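Local structure of aminopeptidase N (5DLL) at residues F701-F714 with A729-V743. The protein probably helps degrade intracellular peptides as a zinc-dependent M1-family aminopeptidase, releasing single amino acids, preferably alanine, from the N-terminus. Residues are numbered along the deposited sequence; the frame is centred on the assembly and turned at random.
Sequences FDNADNMTDQQTAF and AINEFYNRWRHEDLV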
loop_
_atom_site.group_PDB
_atom_site.type_symbol
_atom_site.label_atom_id
_atom_site.label_comp_id
_atom_site.label_asym_id
_atom_site.label_seq_id
_atom_site.Cartn_x
_atom_site.Cartn_y
_atom_site.Cartn_z
ATOM N N PHE A 701 6.895 -23.994 19.708
ATOM C CA PHE A 701 7.944 -23.042 20.036
ATOM C C PHE A 701 9.329 -23.682 19.931
ATOM O O PHE A 701 10.222 -23.128 19.295
ATOM C CB PHE A 701 7.723 -22.497 21.452
ATOM C CG PHE A 701 8.597 -21.327 21.798
ATOM C CD1 PHE A 701 8.428 -20.110 21.155
ATOM C CD2 PHE A 701 9.577 -21.436 22.778
ATOM C CE1 PHE A 701 9.226 -19.026 21.473
ATOM C CE2 PHE A 701 10.377 -20.354 23.102
ATOM C CZ PHE A 701 10.203 -19.148 22.448
ATOM N N ASP A 702 9.500 -24.849 20.547
ATOM C CA ASP A 702 10.801 -25.524 20.571
ATOM C C ASP A 702 11.167 -26.183 19.240
ATOM O O ASP A 702 12.347 -26.286 18.908
ATOM C CB ASP A 702 10.838 -26.587 21.674
ATOM C CG ASP A 702 10.580 -26.011 23.052
ATOM O OD1 ASP A 702 11.118 -24.928 23.367
ATOM O OD2 ASP A 702 9.838 -26.651 23.826
ATOM N N ASN A 703 10.161 -26.628 18.487
ATOM C CA ASN A 703 10.386 -27.448 17.297
ATOM C C ASN A 703 10.317 -26.711 15.960
ATOM O O ASN A 703 10.805 -27.229 14.956
ATOM C CB ASN A 703 9.384 -28.606 17.270
ATOM C CG ASN A 703 9.449 -29.465 18.517
ATOM O OD1 ASN A 703 10.507 -29.620 19.127
ATOM N ND2 ASN A 703 8.310 -30.031 18.906
ATOM N N ALA A 704 9.709 -25.525 15.936
ATOM C CA ALA A 704 9.504 -24.782 14.682
ATOM C C ALA A 704 10.805 -24.620 13.898
ATOM O O ALA A 704 11.849 -24.327 14.481
ATOM C CB ALA A 704 8.892 -23.417 14.963
ATOM N N ASP A 705 10.734 -24.816 12.581
ATOM C CA ASP A 705 11.898 -24.671 11.699
ATOM C C ASP A 705 11.828 -23.390 10.853
ATOM O O ASP A 705 12.572 -23.236 9.880
ATOM C CB ASP A 705 12.077 -25.923 10.813
ATOM C CG ASP A 705 10.996 -26.067 9.740
ATOM O OD1 ASP A 705 9.847 -25.634 9.968
ATOM O OD2 ASP A 705 11.299 -26.633 8.665
ATOM N N ASN A 706 10.944 -22.472 11.241
ATOM C CA ASN A 706 10.775 -21.198 10.547
ATOM C C ASN A 706 10.250 -20.131 11.505
ATOM O O ASN A 706 9.826 -20.450 12.618
ATOM C CB ASN A 706 9.816 -21.365 9.366
ATOM C CG ASN A 706 8.389 -21.652 9.803
ATOM O OD1 ASN A 706 7.662 -20.747 10.214
ATOM N ND2 ASN A 706 7.979 -22.911 9.706
ATOM N N MET A 707 10.259 -18.873 11.073
ATOM C CA MET A 707 9.800 -17.781 11.936
ATOM C C MET A 707 8.279 -17.731 12.078
ATOM O O MET A 707 7.777 -17.394 13.149
ATOM C CB MET A 707 10.318 -16.423 11.447
ATOM C CG MET A 707 10.122 -15.289 12.454
ATOM S SD MET A 707 10.885 -15.571 14.071
ATOM C CE MET A 707 12.616 -15.718 13.632
ATOM N N THR A 708 7.549 -18.058 11.014
ATOM C CA THR A 708 6.085 -18.000 11.047
ATOM C C THR A 708 5.517 -18.827 12.203
ATOM O O THR A 708 4.656 -18.355 12.944
ATOM C CB THR A 708 5.462 -18.488 9.728
ATOM O OG1 THR A 708 6.277 -18.075 8.622
ATOM C CG2 THR A 708 4.053 -17.929 9.575
ATOM N N ASP A 709 6.018 -20.049 12.356
ATOM C CA ASP A 709 5.592 -20.945 13.438
ATOM C C ASP A 709 6.119 -20.501 14.802
ATOM O O ASP A 709 5.431 -20.636 15.813
ATOM C CB ASP A 709 6.053 -22.386 13.168
ATOM C CG ASP A 709 5.184 -23.113 12.144
ATOM O OD1 ASP A 709 4.079 -22.631 11.818
ATOM O OD2 ASP A 709 5.611 -24.190 11.677
ATOM N N GLN A 710 7.343 -19.987 14.835
ATOM C CA GLN A 710 7.922 -19.513 16.091
ATOM C C GLN A 710 7.241 -18.228 16.574
ATOM O O GLN A 710 7.049 -18.038 17.771
ATOM C CB GLN A 710 9.426 -19.307 15.944
ATOM C CG GLN A 710 10.153 -19.184 17.274
ATOM C CD GLN A 710 11.638 -19.491 17.174
ATOM O OE1 GLN A 710 12.148 -19.834 16.107
ATOM N NE2 GLN A 710 12.339 -19.375 18.294
ATOM N N GLN A 711 6.877 -17.362 15.635
ATOM C CA GLN A 711 6.072 -16.177 15.929
ATOM C C GLN A 711 4.714 -16.593 16.502
ATOM O O GLN A 711 4.257 -16.027 17.500
ATOM C CB GLN A 711 5.912 -15.307 14.663
ATOM C CG GLN A 711 4.782 -14.276 14.693
ATOM C CD GLN A 711 3.434 -14.834 14.236
ATOM O OE1 GLN A 711 3.343 -15.531 13.218
ATOM N NE2 GLN A 711 2.378 -14.522 14.987
ATOM N N THR A 712 4.077 -17.577 15.871
ATOM C CA THR A 712 2.780 -18.072 16.326
ATOM C C THR A 712 2.901 -18.720 17.703
ATOM O O THR A 712 2.097 -18.452 18.592
ATOM C CB THR A 712 2.191 -19.094 15.338
ATOM O OG1 THR A 712 2.173 -18.528 14.024
ATOM C CG2 THR A 712 0.772 -19.479 15.735
ATOM N N ALA A 713 3.917 -19.563 17.877
ATOM C CA ALA A 713 4.155 -20.229 19.155
ATOM C C ALA A 713 4.376 -19.218 20.281
ATOM O O ALA A 713 3.774 -19.331 21.349
ATOM C CB ALA A 713 5.345 -21.162 19.047
ATOM N N PHE A 714 5.235 -18.232 20.030
ATOM C CA PHE A 714 5.522 -17.174 21.002
ATOM C C PHE A 714 4.264 -16.382 21.354
ATOM O O PHE A 714 3.939 -16.227 22.529
ATOM C CB PHE A 714 6.617 -16.239 20.463
ATOM C CG PHE A 714 7.076 -15.174 21.438
ATOM C CD1 PHE A 714 7.251 -15.453 22.792
ATOM C CD2 PHE A 714 7.378 -13.895 20.986
ATOM C CE1 PHE A 714 7.686 -14.470 23.677
ATOM C CE2 PHE A 714 7.811 -12.910 21.866
ATOM C CZ PHE A 714 7.966 -13.199 23.213
ATOM N N ALA A 729 9.369 -17.689 27.909
ATOM C CA ALA A 729 9.276 -17.515 26.457
ATOM C C ALA A 729 9.864 -16.175 26.014
ATOM O O ALA A 729 10.488 -16.088 24.956
ATOM C CB ALA A 729 7.830 -17.633 25.997
ATOM N N ILE A 730 9.660 -15.138 26.824
ATOM C CA ILE A 730 10.252 -13.827 26.567
ATOM C C ILE A 730 11.774 -13.955 26.552
ATOM O O ILE A 730 12.429 -13.497 25.615
ATOM C CB ILE A 730 9.800 -12.784 27.618
ATOM C CG1 ILE A 730 8.317 -12.444 27.420
ATOM C CG2 ILE A 730 10.620 -11.504 27.520
ATOM C CD1 ILE A 730 7.691 -11.689 28.574
ATOM N N ASN A 731 12.319 -14.602 27.582
ATOM C CA ASN A 731 13.767 -14.796 27.711
ATOM C C ASN A 731 14.321 -15.740 26.653
ATOM O O ASN A 731 15.304 -15.417 25.983
ATOM C CB ASN A 731 14.118 -15.350 29.096
ATOM C CG ASN A 731 13.703 -14.424 30.224
ATOM O OD1 ASN A 731 13.448 -13.235 30.017
ATOM N ND2 ASN A 731 13.631 -14.973 31.432
ATOM N N GLU A 732 13.687 -16.909 26.526
ATOM C CA GLU A 732 14.071 -17.921 25.538
ATOM C C GLU A 732 14.094 -17.333 24.124
ATOM O O GLU A 732 15.030 -17.587 23.368
ATOM C CB GLU A 732 13.135 -19.144 25.597
ATOM C CG GLU A 732 13.386 -20.086 26.778
ATOM C CD GLU A 732 12.280 -21.124 26.992
ATOM O OE1 GLU A 732 12.140 -21.618 28.132
ATOM O OE2 GLU A 732 11.547 -21.457 26.036
ATOM N N PHE A 733 13.082 -16.537 23.779
ATOM C CA PHE A 733 13.029 -15.878 22.468
ATOM C C PHE A 733 14.170 -14.868 22.309
ATOM O O PHE A 733 14.803 -14.808 21.256
ATOM C CB PHE A 733 11.676 -15.186 22.264
ATOM C CG PHE A 733 11.394 -14.782 20.836
ATOM C CD1 PHE A 733 11.905 -13.602 20.312
ATOM C CD2 PHE A 733 10.592 -15.570 20.021
ATOM C CE1 PHE A 733 11.632 -13.228 19.003
ATOM C CE2 PHE A 733 10.317 -15.199 18.713
ATOM C CZ PHE A 733 10.837 -14.026 18.205
ATOM N N TYR A 734 14.434 -14.084 23.353
ATOM C CA TYR A 734 15.495 -13.078 23.301
ATOM C C TYR A 734 16.860 -13.727 23.141
ATOM O O TYR A 734 17.652 -13.295 22.305
ATOM C CB TYR A 734 15.493 -12.192 24.549
ATOM C CG TYR A 734 16.382 -10.967 24.422
ATOM C CD1 TYR A 734 16.055 -9.936 23.541
ATOM C CD2 TYR A 734 17.548 -10.837 25.179
ATOM C CE1 TYR A 734 16.861 -8.812 23.417
ATOM C CE2 TYR A 734 18.361 -9.714 25.062
ATOM C CZ TYR A 734 18.014 -8.702 24.180
ATOM O OH TYR A 734 18.813 -7.581 24.054
ATOM N N ASN A 735 17.123 -14.759 23.942
ATOM C CA ASN A 735 18.394 -15.499 23.887
ATOM C C ASN A 735 18.758 -15.946 22.470
ATOM O O ASN A 735 19.918 -15.860 22.065
ATOM C CB ASN A 735 18.349 -16.732 24.805
ATOM C CG ASN A 735 18.342 -16.372 26.282
ATOM O OD1 ASN A 735 18.887 -15.344 26.693
ATOM N ND2 ASN A 735 17.726 -17.229 27.094
ATOM N N ARG A 736 17.756 -16.412 21.727
ATOM C CA ARG A 736 17.962 -16.915 20.371
ATOM C C ARG A 736 18.213 -15.790 19.373
ATOM O O ARG A 736 19.082 -15.909 18.508
ATOM C CB ARG A 736 16.749 -17.734 19.916
ATOM C CG ARG A 736 16.481 -18.979 20.752
ATOM C CD ARG A 736 15.244 -19.733 20.273
ATOM N NE ARG A 736 14.588 -20.494 21.343
ATOM C CZ ARG A 736 13.680 -21.455 21.160
ATOM N NH1 ARG A 736 13.296 -21.817 19.938
ATOM N NH2 ARG A 736 13.152 -22.071 22.214
ATOM N N TRP A 737 17.460 -14.699 19.506
ATOM C CA TRP A 737 17.429 -13.644 18.486
ATOM C C TRP A 737 17.926 -12.277 18.962
ATOM O O TRP A 737 17.308 -11.264 18.658
ATOM C CB TRP A 737 16.003 -13.507 17.936
ATOM C CG TRP A 737 15.430 -14.804 17.471
ATOM C CD1 TRP A 737 14.451 -15.532 18.078
ATOM C CD2 TRP A 737 15.813 -15.538 16.299
ATOM N NE1 TRP A 737 14.193 -16.669 17.353
ATOM C CE2 TRP A 737 15.017 -16.698 16.257
ATOM C CE3 TRP A 737 16.751 -15.322 15.279
ATOM C CZ2 TRP A 737 15.129 -17.648 15.235
ATOM C CZ3 TRP A 737 16.862 -16.267 14.264
ATOM C CH2 TRP A 737 16.056 -17.414 14.251
ATOM N N ARG A 738 19.038 -12.250 19.695
ATOM C CA ARG A 738 19.725 -10.993 20.017
ATOM C C ARG A 738 20.308 -10.401 18.741
ATOM O O ARG A 738 20.165 -9.213 18.466
ATOM C CB ARG A 738 20.879 -11.227 20.997
ATOM C CG ARG A 738 20.481 -11.732 22.371
ATOM C CD ARG A 738 21.690 -12.273 23.120
ATOM N NE ARG A 738 21.323 -12.799 24.435
ATOM C CZ ARG A 738 21.291 -12.095 25.567
ATOM N NH1 ARG A 738 21.615 -10.805 25.590
ATOM N NH2 ARG A 738 20.931 -12.695 26.698
ATOM N N HIS A 739 20.969 -11.262 17.974
ATOM C CA HIS A 739 21.732 -10.871 16.779
ATOM C C HIS A 739 20.908 -10.303 15.610
ATOM O O HIS A 739 21.465 -9.630 14.738
ATOM C CB HIS A 739 22.586 -12.053 16.288
ATOM C CG HIS A 739 21.850 -13.360 16.230
ATOM N ND1 HIS A 739 21.046 -13.719 15.169
ATOM C CD2 HIS A 739 21.804 -14.397 17.102
ATOM C CE1 HIS A 739 20.534 -14.916 15.392
ATOM N NE2 HIS A 739 20.977 -15.348 16.558
ATOM N N GLU A 740 19.603 -10.568 15.586
ATOM C CA GLU A 740 18.735 -10.103 14.500
ATOM C C GLU A 740 17.821 -8.968 14.969
ATOM O O GLU A 740 16.887 -9.197 15.731
ATOM C CB GLU A 740 17.913 -11.265 13.955
ATOM N N ASP A 741 18.096 -7.748 14.506
ATOM C CA ASP A 741 17.323 -6.562 14.903
ATOM C C ASP A 741 15.856 -6.636 14.496
ATOM O O ASP A 741 14.971 -6.346 15.304
ATOM C CB ASP A 741 17.938 -5.290 14.311
ATOM C CG ASP A 741 19.060 -4.742 15.157
ATOM O OD1 ASP A 741 18.809 -4.441 16.342
ATOM O OD2 ASP A 741 20.185 -4.604 14.632
ATOM N N LEU A 742 15.608 -7.020 13.246
ATOM C CA LEU A 742 14.242 -7.118 12.717
ATOM C C LEU A 742 13.376 -8.008 13.605
ATOM O O LEU A 742 12.200 -7.719 13.824
ATOM C CB LEU A 742 14.245 -7.662 11.280
ATOM C CG LEU A 742 14.544 -6.673 10.146
ATOM C CD1 LEU A 742 15.933 -6.059 10.258
ATOM C CD2 LEU A 742 14.382 -7.356 8.796
ATOM N N VAL A 743 13.978 -9.076 14.122
ATOM C CA VAL A 743 13.291 -10.054 14.965
ATOM C C VAL A 743 13.106 -9.542 16.400
ATOM O O VAL A 743 12.113 -9.870 17.056
ATOM C CB VAL A 743 14.059 -11.398 14.981
ATOM C CG1 VAL A 743 13.346 -12.433 15.846
ATOM C CG2 VAL A 743 14.242 -11.915 13.558
#
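Arg736 of helix 723-736 reaches the C-terminal end of helix 691-703, where it meets Phe701 and Asp702. Its CB leans on one face of the Trp737 ring, whose opposite face takes Met707 CE in a CH-pi contact, 3.8 Å from the centroid of the six-membered ring. From CG the Arg736 chain runs extended (chi2 179°), which carries its CD past Gln710 NE2 at 3.5 Å. Arg736 NE and NH1 also lie beside Gln710 NE2; at NH1 two donors face each other, 3.1 Å apart, without bonding. At the tip, Arg736 NH1 gives a weak hydrogen bond to Phe701 O (3.4 Å), while Arg736 NH2 meets Asp702 OD1 at the guanidinium edge in a long salt bridge of 3.7 Å. Arg736 CZ sits 4.5 Å from the Phe701 ring centroid, an off-centre cation-pi contact. That ring is a knob among Ala729, Glu732, Phe733 and Arg736, and its CE1 abuts the Phe733 ring edge. Next to it, Phe733 and Phe714 form an offset stack, centroids 4.6 Å apart and planes at 17°. Segments 707-714 and 729-736 run nearly antiparallel, at 155°: successive helices packed through an aromatic core, as expected of the ARM-like C-terminal domain of M1 aminopeptidases.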